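Local coordinates for protein diaminopimelate decarboxylase (Helicobacter pylori, PDB 2QGH) that catalyses the pyridoxal-5'-phosphate-dependent decarboxylation of diaminopimelate to L-lysine, at residues Phe240-Gly245 with Ile276-Gly281; Ser82-Val87 with Tyr103-Ser108; Val345-Glu350 with Asn387-Leu392; His31-Tyr36 with Ile308-Met313. One frame throughout, in Å; residues are numbered along the deposited sequence.

Contact 1 (Phe240-Gly245 with Ile276-Gly281); sequences FDVGGG and IICEPG. With PLP (pyridoxal-5'-phosphate), chain B.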
loop_
_atom_site.group_PDB
_atom_site.type_symbol
_atom_site.label_atom_id
_atom_site.label_comp_id
_atom_site.label_asym_id
_atom_site.label_seq_id
_atom_site.Cartn_x
_atom_site.Cartn_y
_atom_site.Cartn_z
ATOM N N PHE A 240 15.037 -0.747 -29.957
ATOM C CA PHE A 240 14.600 0.609 -29.646
ATOM C C PHE A 240 13.382 0.400 -28.738
ATOM O O PHE A 240 12.305 0.004 -29.203
ATOM C CB PHE A 240 14.191 1.348 -30.927
ATOM C CG PHE A 240 13.969 2.832 -30.731
ATOM C CD1 PHE A 240 15.047 3.711 -30.708
ATOM C CD2 PHE A 240 12.680 3.342 -30.566
ATOM C CE1 PHE A 240 14.854 5.076 -30.527
ATOM C CE2 PHE A 240 12.472 4.709 -30.383
ATOM C CZ PHE A 240 13.563 5.577 -30.364
ATOM N N ASP A 241 13.553 0.660 -27.447
ATOM C CA ASP A 241 12.486 0.447 -26.481
ATOM C C ASP A 241 11.746 1.713 -26.064
ATOM O O ASP A 241 12.324 2.599 -25.444
ATOM C CB ASP A 241 13.068 -0.228 -25.241
ATOM C CG ASP A 241 12.038 -1.008 -24.469
ATOM O OD1 ASP A 241 10.888 -0.534 -24.360
ATOM O OD2 ASP A 241 12.386 -2.094 -23.964
ATOM N N VAL A 242 10.453 1.771 -26.370
ATOM C CA VAL A 242 9.628 2.929 -26.037
ATOM C C VAL A 242 8.907 2.821 -24.690
ATOM O O VAL A 242 8.177 3.735 -24.302
ATOM C CB VAL A 242 8.560 3.182 -27.125
ATOM C CG1 VAL A 242 9.220 3.332 -28.489
ATOM C CG2 VAL A 242 7.563 2.056 -27.136
ATOM N N GLY A 243 9.115 1.714 -23.978
ATOM C CA GLY A 243 8.461 1.524 -22.693
ATOM C C GLY A 243 6.959 1.332 -22.822
ATOM O O GLY A 243 6.463 0.913 -23.871
ATOM N N GLY A 244 6.231 1.618 -21.750
ATOM C CA GLY A 244 4.782 1.493 -21.776
ATOM C C GLY A 244 4.189 2.875 -21.581
ATOM O O GLY A 244 4.681 3.840 -22.164
ATOM N N GLY A 245 3.130 2.984 -20.784
ATOM C CA GLY A 245 2.559 4.295 -20.529
ATOM C C GLY A 245 1.219 4.668 -21.129
ATOM O O GLY A 245 0.641 5.671 -20.730
ATOM N N ILE A 276 11.561 -2.733 -32.588
ATOM C CA ILE A 276 10.885 -1.896 -31.623
ATOM C C ILE A 276 10.355 -2.741 -30.469
ATOM O O ILE A 276 9.856 -3.848 -30.666
ATOM C CB ILE A 276 9.761 -1.046 -32.323
ATOM C CG1 ILE A 276 8.813 -0.428 -31.290
ATOM C CG2 ILE A 276 9.018 -1.892 -33.342
ATOM C CD1 ILE A 276 7.776 -1.379 -30.755
ATOM N N ILE A 277 10.518 -2.225 -29.255
ATOM C CA ILE A 277 10.050 -2.906 -28.056
ATOM C C ILE A 277 9.079 -2.006 -27.306
ATOM O O ILE A 277 9.331 -0.806 -27.122
ATOM C CB ILE A 277 11.203 -3.247 -27.074
ATOM C CG1 ILE A 277 12.161 -4.274 -27.683
ATOM C CG2 ILE A 277 10.623 -3.797 -25.777
ATOM C CD1 ILE A 277 13.285 -4.693 -26.730
ATOM N N CYS A 278 7.970 -2.591 -26.877
ATOM C CA CYS A 278 6.976 -1.858 -26.108
ATOM C C CYS A 278 6.821 -2.595 -24.784
ATOM O O CYS A 278 6.848 -3.828 -24.736
ATOM C CB CYS A 278 5.632 -1.821 -26.839
ATOM S SG CYS A 278 5.637 -0.976 -28.443
ATOM N N GLU A 279 6.661 -1.834 -23.712
ATOM C CA GLU A 279 6.498 -2.411 -22.389
ATOM C C GLU A 279 5.125 -2.053 -21.791
ATOM O O GLU A 279 5.037 -1.497 -20.696
ATOM C CB GLU A 279 7.628 -1.915 -21.490
ATOM C CG GLU A 279 9.007 -2.109 -22.114
ATOM C CD GLU A 279 10.124 -1.573 -21.248
ATOM O OE1 GLU A 279 9.907 -0.559 -20.554
ATOM O OE2 GLU A 279 11.229 -2.150 -21.273
ATOM N N PRO A 280 4.034 -2.382 -22.508
ATOM C CA PRO A 280 2.689 -2.078 -22.016
ATOM C C PRO A 280 2.326 -2.865 -20.757
ATOM O O PRO A 280 2.631 -4.055 -20.637
ATOM C CB PRO A 280 1.807 -2.453 -23.198
ATOM C CG PRO A 280 2.505 -3.653 -23.737
ATOM C CD PRO A 280 3.963 -3.203 -23.730
ATOM N N GLY A 281 1.674 -2.189 -19.820
ATOM C CA GLY A 281 1.260 -2.835 -18.588
ATOM C C GLY A 281 -0.229 -2.637 -18.358
ATOM O O GLY A 281 -1.028 -3.557 -18.545
HETATM N N1 PLP B . 8.050 0.102 -18.487
HETATM C C2 PLP B . 8.682 0.790 -17.430
HETATM C C2A PLP B . 10.154 0.920 -17.391
HETATM C C3 PLP B . 7.848 1.338 -16.376
HETATM O O3 PLP B . 8.413 2.006 -15.308
HETATM C C4 PLP B . 6.461 1.194 -16.421
HETATM C C4A PLP B . 5.709 2.022 -15.439
HETATM C C5 PLP B . 5.843 0.496 -17.468
HETATM C C6 PLP B . 6.656 -0.037 -18.540
HETATM C C5A PLP B . 4.440 0.063 -17.516
HETATM O O4P PLP B . 3.643 1.146 -17.936
HETATM P P PLP B . 2.189 1.028 -18.056
HETATM O O1P PLP B . 1.411 0.119 -17.053
HETATM O O2P PLP B . 1.992 0.496 -19.543
HETATM O O3P PLP B . 1.630 2.490 -17.869
#
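The carboxylates of Asp241 and Glu279 meet with their planes 74° apart, Asp241 OD2 standing 2.9 Å from Glu279 OE2, two acceptors with like charges close together. One face of the Asp241 carboxylate carries the methyl CG2 of Ile277, 3.0 Å from OD2; Glu279 OE2 approaches obliquely from the other side of that plane. The other oxygen, OD1, is met nearly end-on by the backbone N of Gly243, an Asx turn that bends the chain. Glu279 turns its CG away from its own carbonyl carbon (chi1 -51°) and extends beyond it, which brings OE1 to 2.9 Å from N1 of the pyridoxal ring; the same oxygen is hydrogen-bonded to His203. Strands 239-241 and 275-278 are the last two of the eight parallel strands of a beta/alpha barrel, linked by helix 258-268 in a beta-alpha-beta unit. Ile277 N bonds to Phe240 O and Val242 N to Ile277 O. Glu279 N then reaches Gly243 O at 2.8 Å from above the carbonyl plane. Gly244 CA lies 3.2 Å from Glu279 O, leaving no room there for a side chain. Beyond it, Gly245 N at 3.0 Å and Gly281 N at 2.7 Å both hydrogen-bond O2P of the cofactor phosphate, and Gly281 is the N-cap of the short helix 282-285.

Contact 2 (Ser82-Val87 with Tyr103-Ser108); sequences SGADCV and YRIVFS. With PLP (pyridoxal-5'-phosphate), chain B.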
loop_
_atom_site.group_PDB
_atom_site.type_symbol
_atom_site.label_atom_id
_atom_site.label_comp_id
_atom_site.label_asym_id
_atom_site.label_seq_id
_atom_site.Cartn_x
_atom_site.Cartn_y
_atom_site.Cartn_z
ATOM N N SER A 82 4.388 -13.870 -25.448
ATOM C CA SER A 82 4.646 -12.541 -24.932
ATOM C C SER A 82 6.001 -12.451 -24.250
ATOM O O SER A 82 6.585 -13.463 -23.864
ATOM C CB SER A 82 3.567 -12.145 -23.930
ATOM O OG SER A 82 3.908 -10.925 -23.306
ATOM N N GLY A 83 6.489 -11.224 -24.116
ATOM C CA GLY A 83 7.752 -10.989 -23.451
ATOM C C GLY A 83 7.417 -10.498 -22.061
ATOM O O GLY A 83 6.255 -10.526 -21.667
ATOM N N ALA A 84 8.415 -10.045 -21.316
ATOM C CA ALA A 84 8.165 -9.552 -19.965
ATOM C C ALA A 84 9.103 -8.430 -19.553
ATOM O O ALA A 84 10.313 -8.532 -19.716
ATOM C CB ALA A 84 8.269 -10.701 -18.965
ATOM N N ASP A 85 8.534 -7.345 -19.045
ATOM C CA ASP A 85 9.338 -6.226 -18.556
ATOM C C ASP A 85 9.313 -6.402 -17.043
ATOM O O ASP A 85 8.266 -6.270 -16.411
ATOM C CB ASP A 85 8.719 -4.889 -18.953
ATOM C CG ASP A 85 9.237 -3.735 -18.116
ATOM O OD1 ASP A 85 10.471 -3.623 -17.940
ATOM O OD2 ASP A 85 8.404 -2.931 -17.639
ATOM N N CYS A 86 10.470 -6.731 -16.480
ATOM C CA CYS A 86 10.597 -6.979 -15.049
ATOM C C CYS A 86 11.403 -5.907 -14.333
ATOM O O CYS A 86 12.249 -5.244 -14.942
ATOM C CB CYS A 86 11.241 -8.347 -14.841
ATOM S SG CYS A 86 10.320 -9.686 -15.657
ATOM N N VAL A 87 11.143 -5.735 -13.038
ATOM C CA VAL A 87 11.865 -4.734 -12.261
ATOM C C VAL A 87 12.486 -5.345 -11.006
ATOM O O VAL A 87 13.014 -4.634 -10.151
ATOM C CB VAL A 87 10.931 -3.531 -11.889
ATOM C CG1 VAL A 87 9.876 -3.958 -10.841
ATOM C CG2 VAL A 87 11.763 -2.359 -11.399
ATOM N N TYR A 103 14.776 -15.049 -23.275
ATOM C CA TYR A 103 15.224 -14.091 -24.285
ATOM C C TYR A 103 14.181 -13.028 -24.647
ATOM O O TYR A 103 14.404 -12.212 -25.542
ATOM C CB TYR A 103 15.741 -14.814 -25.551
ATOM C CG TYR A 103 14.846 -15.902 -26.121
ATOM C CD1 TYR A 103 13.689 -15.589 -26.831
ATOM C CD2 TYR A 103 15.165 -17.253 -25.948
ATOM C CE1 TYR A 103 12.863 -16.599 -27.358
ATOM C CE2 TYR A 103 14.349 -18.271 -26.467
ATOM C CZ TYR A 103 13.201 -17.936 -27.170
ATOM O OH TYR A 103 12.390 -18.937 -27.677
ATOM N N ARG A 104 13.048 -13.038 -23.949
ATOM C CA ARG A 104 12.007 -12.041 -24.165
ATOM C C ARG A 104 11.799 -11.269 -22.861
ATOM O O ARG A 104 10.818 -10.543 -22.700
ATOM C CB ARG A 104 10.678 -12.691 -24.580
ATOM C CG ARG A 104 10.707 -13.427 -25.907
ATOM C CD ARG A 104 9.343 -13.417 -26.580
ATOM N NE ARG A 104 9.367 -14.194 -27.818
ATOM C CZ ARG A 104 9.050 -15.482 -27.914
ATOM N NH1 ARG A 104 8.664 -16.167 -26.843
ATOM N NH2 ARG A 104 9.140 -16.097 -29.082
ATOM N N ILE A 105 12.733 -11.439 -21.929
ATOM C CA ILE A 105 12.673 -10.779 -20.628
ATOM C C ILE A 105 13.651 -9.618 -20.530
ATOM O O ILE A 105 14.849 -9.783 -20.752
ATOM C CB ILE A 105 12.988 -11.780 -19.481
ATOM C CG1 ILE A 105 11.828 -12.767 -19.322
ATOM C CG2 ILE A 105 13.228 -11.034 -18.153
ATOM C CD1 ILE A 105 12.105 -13.871 -18.319
ATOM N N VAL A 106 13.138 -8.442 -20.199
ATOM C CA VAL A 106 13.989 -7.274 -20.042
ATOM C C VAL A 106 13.896 -6.843 -18.578
ATOM O O VAL A 106 12.824 -6.866 -17.977
ATOM C CB VAL A 106 13.570 -6.135 -21.003
ATOM C CG1 VAL A 106 13.776 -6.583 -22.433
ATOM C CG2 VAL A 106 12.121 -5.757 -20.783
ATOM N N PHE A 107 15.034 -6.456 -18.012
ATOM C CA PHE A 107 15.128 -6.086 -16.601
ATOM C C PHE A 107 15.484 -4.616 -16.389
ATOM O O PHE A 107 16.609 -4.196 -16.652
ATOM C CB PHE A 107 16.178 -7.002 -15.956
ATOM C CG PHE A 107 16.287 -6.895 -14.462
ATOM C CD1 PHE A 107 15.369 -6.162 -13.708
ATOM C CD2 PHE A 107 17.313 -7.566 -13.801
ATOM C CE1 PHE A 107 15.472 -6.100 -12.321
ATOM C CE2 PHE A 107 17.428 -7.512 -12.411
ATOM C CZ PHE A 107 16.499 -6.772 -11.667
ATOM N N SER A 108 14.508 -3.840 -15.925
ATOM C CA SER A 108 14.701 -2.421 -15.631
ATOM C C SER A 108 14.861 -2.275 -14.124
ATOM O O SER A 108 14.767 -3.256 -13.391
ATOM C CB SER A 108 13.493 -1.601 -16.093
ATOM O OG SER A 108 13.591 -1.266 -17.471
HETATM N N1 PLP B . 8.050 0.102 -18.487
HETATM C C2 PLP B . 8.682 0.790 -17.430
HETATM C C2A PLP B . 10.154 0.920 -17.391
HETATM C C3 PLP B . 7.848 1.338 -16.376
HETATM O O3 PLP B . 8.413 2.006 -15.308
HETATM C C4 PLP B . 6.461 1.194 -16.421
HETATM C C4A PLP B . 5.709 2.022 -15.439
HETATM C C5 PLP B . 5.843 0.496 -17.468
HETATM C C6 PLP B . 6.656 -0.037 -18.540
HETATM C C5A PLP B . 4.440 0.063 -17.516
HETATM O O4P PLP B . 3.643 1.146 -17.936
HETATM P P PLP B . 2.189 1.028 -18.056
HETATM O O1P PLP B . 1.411 0.119 -17.053
HETATM O O2P PLP B . 1.992 0.496 -19.543
HETATM O O3P PLP B . 1.630 2.490 -17.869
HETATM O O HOH W 1 7.905 -15.757 -23.957
HETATM O O HOH W 2 12.667 -2.717 -19.294
#
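Ala84, Asp85 and Cys86 pair in parallel with Ile105, Val106 and Phe107, the strand axes 4.8 Å apart and 12° from parallel. These second and third strands of the beta/alpha barrel are joined through helix 89-97 as a beta-alpha-beta crossover. Four backbone bonds join them, from Ala84 N to Arg104 O through to Ser108 N to Cys86 O. On the helix side, Ala84 CB lies 4.1 Å from Ile105 CG1 and Cys86 SG 4.1 Å from Ile105 CG2. Phe107 has its CG anti to the backbone N (chi1 -172°), which brings the ring edge against the backbone of the neighbouring segment, CE1 3.3 Å from Val87 C. At the strand starts a water links Ser82 O to Arg104 NH1. On the barrel-interior face Asp85 packs across CG2 of Val106 and sends OD2 to 3.2 Å from the pyridoxal N1; that oxygen also forms a salt bridge with Lys66. Asp85 OD1 takes a bond from a second water at 2.7 Å, and this water accepts from Ser108 OG.

Contact 3 (Val345-Glu350 with Asn387-Leu392); sequences VGPVCE and NSRPKL. With LYS (lysine), chain C.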
loop_
_atom_site.group_PDB
_atom_site.type_symbol
_atom_site.label_atom_id
_atom_site.label_comp_id
_atom_site.label_asym_id
_atom_site.label_seq_id
_atom_site.Cartn_x
_atom_site.Cartn_y
_atom_site.Cartn_z
ATOM N N VAL A 345 -17.436 3.556 0.439
ATOM C CA VAL A 345 -16.301 3.348 1.331
ATOM C C VAL A 345 -16.074 1.914 1.784
ATOM O O VAL A 345 -16.987 1.084 1.767
ATOM C CB VAL A 345 -16.435 4.235 2.590
ATOM C CG1 VAL A 345 -16.720 5.677 2.182
ATOM C CG2 VAL A 345 -17.549 3.711 3.488
ATOM N N GLY A 346 -14.841 1.638 2.197
ATOM C CA GLY A 346 -14.481 0.313 2.663
ATOM C C GLY A 346 -14.490 0.209 4.180
ATOM O O GLY A 346 -14.920 1.135 4.871
ATOM N N PRO A 347 -14.007 -0.909 4.734
ATOM C CA PRO A 347 -13.994 -1.076 6.186
ATOM C C PRO A 347 -12.786 -0.542 6.943
ATOM O O PRO A 347 -12.798 -0.544 8.171
ATOM C CB PRO A 347 -14.109 -2.597 6.367
ATOM C CG PRO A 347 -14.581 -3.104 5.030
ATOM C CD PRO A 347 -13.859 -2.211 4.071
ATOM N N VAL A 348 -11.749 -0.080 6.253
ATOM C CA VAL A 348 -10.574 0.354 6.996
ATOM C C VAL A 348 -10.707 1.703 7.688
ATOM O O VAL A 348 -11.310 2.643 7.174
ATOM C CB VAL A 348 -9.276 0.249 6.129
ATOM C CG1 VAL A 348 -9.467 -0.826 5.048
ATOM C CG2 VAL A 348 -8.888 1.568 5.550
ATOM N N CYS A 349 -10.156 1.745 8.897
ATOM C CA CYS A 349 -10.181 2.888 9.804
ATOM C C CYS A 349 -9.716 4.269 9.339
ATOM O O CYS A 349 -9.687 5.200 10.140
ATOM C CB CYS A 349 -9.400 2.503 11.064
ATOM S SG CYS A 349 -7.765 1.795 10.696
ATOM N N GLU A 350 -9.371 4.416 8.065
ATOM C CA GLU A 350 -8.888 5.695 7.538
ATOM C C GLU A 350 -9.831 6.413 6.595
ATOM O O GLU A 350 -10.589 5.778 5.867
ATOM C CB GLU A 350 -7.590 5.486 6.789
ATOM C CG GLU A 350 -6.381 5.739 7.589
ATOM C CD GLU A 350 -5.159 5.267 6.867
ATOM O OE1 GLU A 350 -4.880 5.789 5.767
ATOM O OE2 GLU A 350 -4.492 4.363 7.401
ATOM N N ASN A 387 -4.730 -3.487 8.479
ATOM C CA ASN A 387 -5.899 -3.732 9.327
ATOM C C ASN A 387 -6.042 -5.249 9.492
ATOM O O ASN A 387 -7.093 -5.748 9.895
ATOM C CB ASN A 387 -7.182 -3.152 8.697
ATOM C CG ASN A 387 -7.308 -1.632 8.870
ATOM O OD1 ASN A 387 -6.306 -0.905 8.984
ATOM N ND2 ASN A 387 -8.552 -1.145 8.871
ATOM N N SER A 388 -4.972 -5.979 9.191
ATOM C CA SER A 388 -4.996 -7.437 9.287
ATOM C C SER A 388 -6.152 -8.024 8.477
ATOM O O SER A 388 -7.002 -8.732 9.015
ATOM C CB SER A 388 -5.119 -7.887 10.742
ATOM O OG SER A 388 -3.904 -7.711 11.435
ATOM N N ARG A 389 -6.175 -7.707 7.185
ATOM C CA ARG A 389 -7.192 -8.205 6.266
ATOM C C ARG A 389 -6.428 -9.073 5.263
ATOM O O ARG A 389 -5.526 -8.599 4.580
ATOM C CB ARG A 389 -7.898 -7.036 5.544
ATOM C CG ARG A 389 -8.636 -6.046 6.470
ATOM C CD ARG A 389 -9.302 -4.879 5.714
ATOM N NE ARG A 389 -10.573 -5.266 5.094
ATOM C CZ ARG A 389 -10.717 -5.601 3.819
ATOM N NH1 ARG A 389 -9.672 -5.592 3.016
ATOM N NH2 ARG A 389 -11.897 -5.964 3.349
ATOM N N PRO A 390 -6.773 -10.365 5.166
ATOM C CA PRO A 390 -6.070 -11.249 4.226
ATOM C C PRO A 390 -6.223 -10.824 2.756
ATOM O O PRO A 390 -7.240 -10.235 2.376
ATOM C CB PRO A 390 -6.707 -12.614 4.498
ATOM C CG PRO A 390 -7.168 -12.505 5.935
ATOM C CD PRO A 390 -7.753 -11.118 5.968
ATOM N N LYS A 391 -5.213 -11.118 1.940
ATOM C CA LYS A 391 -5.268 -10.788 0.518
ATOM C C LYS A 391 -6.426 -11.537 -0.114
ATOM O O LYS A 391 -6.677 -12.688 0.210
ATOM C CB LYS A 391 -3.969 -11.172 -0.187
ATOM C CG LYS A 391 -2.791 -10.326 0.240
ATOM C CD LYS A 391 -1.721 -10.256 -0.832
ATOM C CE LYS A 391 -0.790 -9.090 -0.557
ATOM N NZ LYS A 391 0.178 -8.832 -1.675
ATOM N N LEU A 392 -7.114 -10.881 -1.035
ATOM C CA LEU A 392 -8.277 -11.454 -1.695
ATOM C C LEU A 392 -8.081 -12.656 -2.629
ATOM O O LEU A 392 -6.969 -12.976 -3.078
ATOM C CB LEU A 392 -8.996 -10.347 -2.471
ATOM C CG LEU A 392 -9.223 -9.053 -1.693
ATOM C CD1 LEU A 392 -9.941 -8.029 -2.574
ATOM C CD2 LEU A 392 -10.022 -9.364 -0.435
HETATM N N LYS C . -2.261 5.091 8.362
HETATM C CA LYS C . -2.203 6.507 8.840
HETATM C C LYS C . -0.754 6.992 8.894
HETATM O O LYS C . 0.105 6.283 8.332
HETATM C CB LYS C . -2.859 6.618 10.228
HETATM C CG LYS C . -4.352 6.323 10.211
HETATM C CD LYS C . -4.917 6.077 11.597
HETATM C CE LYS C . -6.418 5.808 11.506
HETATM N NZ LYS C . -7.061 5.381 12.795
HETATM O OXT LYS C . -0.492 8.061 9.488
#
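Asn387 meets Val348 and Cys349 by van der Waals packing. Its side chain crosses Val348 at about a right angle, and Val348 CB and Cys349 SG, each 3.9 Å from Asn387 CG, come to opposite sides of the amide plane, the sulfur close to that plane near the amide's outer end. Arg389 is extended as far as CD, which lies 4.1 Å from Val348 CG1; the bend at its third torsion (chi3 79°) then turns the guanidinium toward Pro347, NH2 sitting obliquely 4.3 Å from CG. Ionic and polar bonds lead outward from this patch. Arg389 NH1 makes a salt bridge to Asp315, which fixes the guanidinium beside the proline. Glu350 extends beyond CG, and its OE2 accepts a short 2.5 Å bond from the amino N of the bound lysine. That oxygen is also bonded to Tyr386, whereas OE1 is bonded to Tyr322 of the second subunit. Asn387 O bonds to Ser88 of the second subunit, and Cys349 touches the pyridoxal phosphate and Lys66 of that subunit. Arg282 and Arg318 of the second subunit hold the same lysine, making this a composite active site at the dimer interface, as in other decarboxylases of the alanine racemase-like fold.

Contact 4 (His31-Tyr36 with Ile308-Met313); sequences HKTPFY and IVDAGM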
loop_
_atom_site.group_PDB
_atom_site.type_symbol
_atom_site.label_atom_id
_atom_site.label_comp_id
_atom_site.label_asym_id
_atom_site.label_seq_id
_atom_site.Cartn_x
_atom_site.Cartn_y
_atom_site.Cartn_z
ATOM N N HIS A 31 -18.522 -18.590 -4.111
ATOM C CA HIS A 31 -17.427 -17.700 -3.728
ATOM C C HIS A 31 -17.907 -16.479 -2.950
ATOM O O HIS A 31 -18.868 -15.811 -3.327
ATOM C CB HIS A 31 -16.640 -17.261 -4.966
ATOM C CG HIS A 31 -15.853 -18.368 -5.601
ATOM N ND1 HIS A 31 -16.066 -18.789 -6.898
ATOM C CD2 HIS A 31 -14.867 -19.155 -5.108
ATOM C CE1 HIS A 31 -15.246 -19.786 -7.176
ATOM N NE2 HIS A 31 -14.508 -20.029 -6.107
ATOM N N LYS A 32 -17.225 -16.200 -1.847
ATOM C CA LYS A 32 -17.565 -15.077 -0.985
ATOM C C LYS A 32 -16.786 -13.835 -1.390
ATOM O O LYS A 32 -15.664 -13.946 -1.879
ATOM C CB LYS A 32 -17.247 -15.453 0.470
ATOM C CG LYS A 32 -16.979 -14.277 1.415
ATOM C CD LYS A 32 -18.218 -13.434 1.661
ATOM C CE LYS A 32 -17.950 -12.328 2.673
ATOM N NZ LYS A 32 -17.496 -12.888 3.979
ATOM N N THR A 33 -17.386 -12.662 -1.189
ATOM C CA THR A 33 -16.742 -11.388 -1.516
ATOM C C THR A 33 -15.807 -10.930 -0.380
ATOM O O THR A 33 -15.904 -11.416 0.747
ATOM C CB THR A 33 -17.790 -10.266 -1.746
ATOM O OG1 THR A 33 -18.607 -10.127 -0.579
ATOM C CG2 THR A 33 -18.662 -10.576 -2.949
ATOM N N PRO A 34 -14.882 -9.996 -0.665
ATOM C CA PRO A 34 -14.670 -9.366 -1.974
ATOM C C PRO A 34 -13.605 -10.150 -2.735
ATOM O O PRO A 34 -12.802 -10.866 -2.137
ATOM C CB PRO A 34 -14.192 -7.969 -1.603
ATOM C CG PRO A 34 -13.314 -8.254 -0.394
ATOM C CD PRO A 34 -14.137 -9.276 0.393
ATOM N N PHE A 35 -13.603 -10.039 -4.052
ATOM C CA PHE A 35 -12.595 -10.739 -4.822
ATOM C C PHE A 35 -12.321 -10.075 -6.150
ATOM O O PHE A 35 -13.071 -9.214 -6.596
ATOM C CB PHE A 35 -12.994 -12.201 -5.046
ATOM C CG PHE A 35 -14.353 -12.388 -5.683
ATOM C CD1 PHE A 35 -15.474 -12.651 -4.900
ATOM C CD2 PHE A 35 -14.499 -12.354 -7.068
ATOM C CE1 PHE A 35 -16.722 -12.883 -5.487
ATOM C CE2 PHE A 35 -15.741 -12.587 -7.663
ATOM C CZ PHE A 35 -16.855 -12.853 -6.871
ATOM N N TYR A 36 -11.213 -10.453 -6.764
ATOM C CA TYR A 36 -10.869 -9.926 -8.065
ATOM C C TYR A 36 -11.356 -10.930 -9.111
ATOM O O TYR A 36 -11.195 -12.138 -8.937
ATOM C CB TYR A 36 -9.354 -9.745 -8.171
ATOM C CG TYR A 36 -8.837 -8.474 -7.528
ATOM C CD1 TYR A 36 -8.977 -7.246 -8.167
ATOM C CD2 TYR A 36 -8.194 -8.502 -6.290
ATOM C CE1 TYR A 36 -8.488 -6.075 -7.601
ATOM C CE2 TYR A 36 -7.702 -7.330 -5.710
ATOM C CZ TYR A 36 -7.850 -6.124 -6.377
ATOM O OH TYR A 36 -7.343 -4.967 -5.838
ATOM N N ILE A 308 -21.173 1.507 2.703
ATOM C CA ILE A 308 -20.080 0.703 3.238
ATOM C C ILE A 308 -20.006 -0.659 2.573
ATOM O O ILE A 308 -20.931 -1.471 2.658
ATOM C CB ILE A 308 -20.232 0.539 4.769
ATOM C CG1 ILE A 308 -20.199 1.919 5.425
ATOM C CG2 ILE A 308 -19.118 -0.310 5.330
ATOM C CD1 ILE A 308 -20.908 1.976 6.765
ATOM N N VAL A 309 -18.872 -0.898 1.924
ATOM C CA VAL A 309 -18.616 -2.122 1.190
ATOM C C VAL A 309 -17.517 -2.947 1.881
ATOM O O VAL A 309 -16.751 -2.406 2.677
ATOM C CB VAL A 309 -18.268 -1.719 -0.258
ATOM C CG1 VAL A 309 -16.995 -2.392 -0.731
ATOM C CG2 VAL A 309 -19.454 -2.015 -1.160
ATOM N N ASP A 310 -17.431 -4.249 1.594
ATOM C CA ASP A 310 -16.434 -5.077 2.273
ATOM C C ASP A 310 -15.002 -5.098 1.732
ATOM O O ASP A 310 -14.161 -5.796 2.284
ATOM C CB ASP A 310 -16.944 -6.526 2.461
ATOM C CG ASP A 310 -17.268 -7.239 1.146
ATOM O OD1 ASP A 310 -16.885 -6.751 0.063
ATOM O OD2 ASP A 310 -17.905 -8.316 1.202
ATOM N N ALA A 311 -14.724 -4.349 0.667
ATOM C CA ALA A 311 -13.369 -4.258 0.110
ATOM C C ALA A 311 -12.817 -2.929 0.631
ATOM O O ALA A 311 -13.585 -2.017 0.921
ATOM C CB ALA A 311 -13.402 -4.252 -1.418
ATOM N N GLY A 312 -11.501 -2.812 0.763
ATOM C CA GLY A 312 -10.948 -1.575 1.272
ATOM C C GLY A 312 -9.682 -1.127 0.574
ATOM O O GLY A 312 -9.195 -1.784 -0.347
ATOM N N MET A 313 -9.137 -0.009 1.030
ATOM C CA MET A 313 -7.923 0.539 0.448
ATOM C C MET A 313 -6.763 -0.455 0.462
ATOM O O MET A 313 -5.889 -0.400 -0.404
ATOM C CB MET A 313 -7.530 1.814 1.184
ATOM C CG MET A 313 -7.156 1.593 2.641
ATOM S SD MET A 313 -6.666 3.148 3.379
ATOM C CE MET A 313 -5.060 3.445 2.551
#
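Thr33 reaches across to Asp310 with its hydroxyl, OG1 giving a 2.6 Å hydrogen bond to OD2 on the syn lone pair, the side facing the other oxygen. Both side chains hold the same torsion: OG1 of Thr33 (chi1 58°) and CG of Asp310 (chi1 60°) each sit between the backbone N and the carbonyl carbon, which turns the hydroxyl and the carboxylate toward each other. The two side chains meet at about a right angle. Pro34 follows a cis peptide bond, and its ring packs against the carboxylate: CB is 3.4 Å from Asp310 OD1 and CD 3.7 Å from the same atom. CB also touches the methyl of Ala311 at 3.8 Å, so that the proline bears on two successive residues just after strand 306-309. At the margin Lys32 brings CE to 4.3 Å from Asp310 OD2, its charged NZ remaining 5.4 Å away from that oxygen. The contact joins the loop between helix 24-30 and strand 35-39 to the loop leaving strand 306-309, with strand 289-299 between those two strands in the mixed sheet. From that middle strand Thr293 and the backbone N of Gln294 both bond to Asp310 OD1, and the amide of Gln294 bonds to Thr33 OG1. The buried carboxylate is thus gripped at both oxygens, by two hydroxyls and a peptide N-H, which would probably stabilise its ionised form without a direct salt bridge.

Overall arrangement
The four contacts fall into two pairs, one in each half of the molecule. Contacts 1 and 2, with centres 11 Å apart, sit in the eight-stranded barrel and touch where Glu279 OE2 comes 3.7 Å from Asp85 OD1; both face the cofactor. Contacts 3 and 4, with centres 9 Å apart, lie with the mixed sheet, where Val345 O and Val309 N probably bond between adjacent strands. The centres of contacts in different pairs are 32 to 34 Å apart. Along the chain, contact 4 encloses contacts 2 and 1, so the barrel is inserted between strands of the second domain, and contact 3 follows. Contact 3 serves the active site of the second subunit.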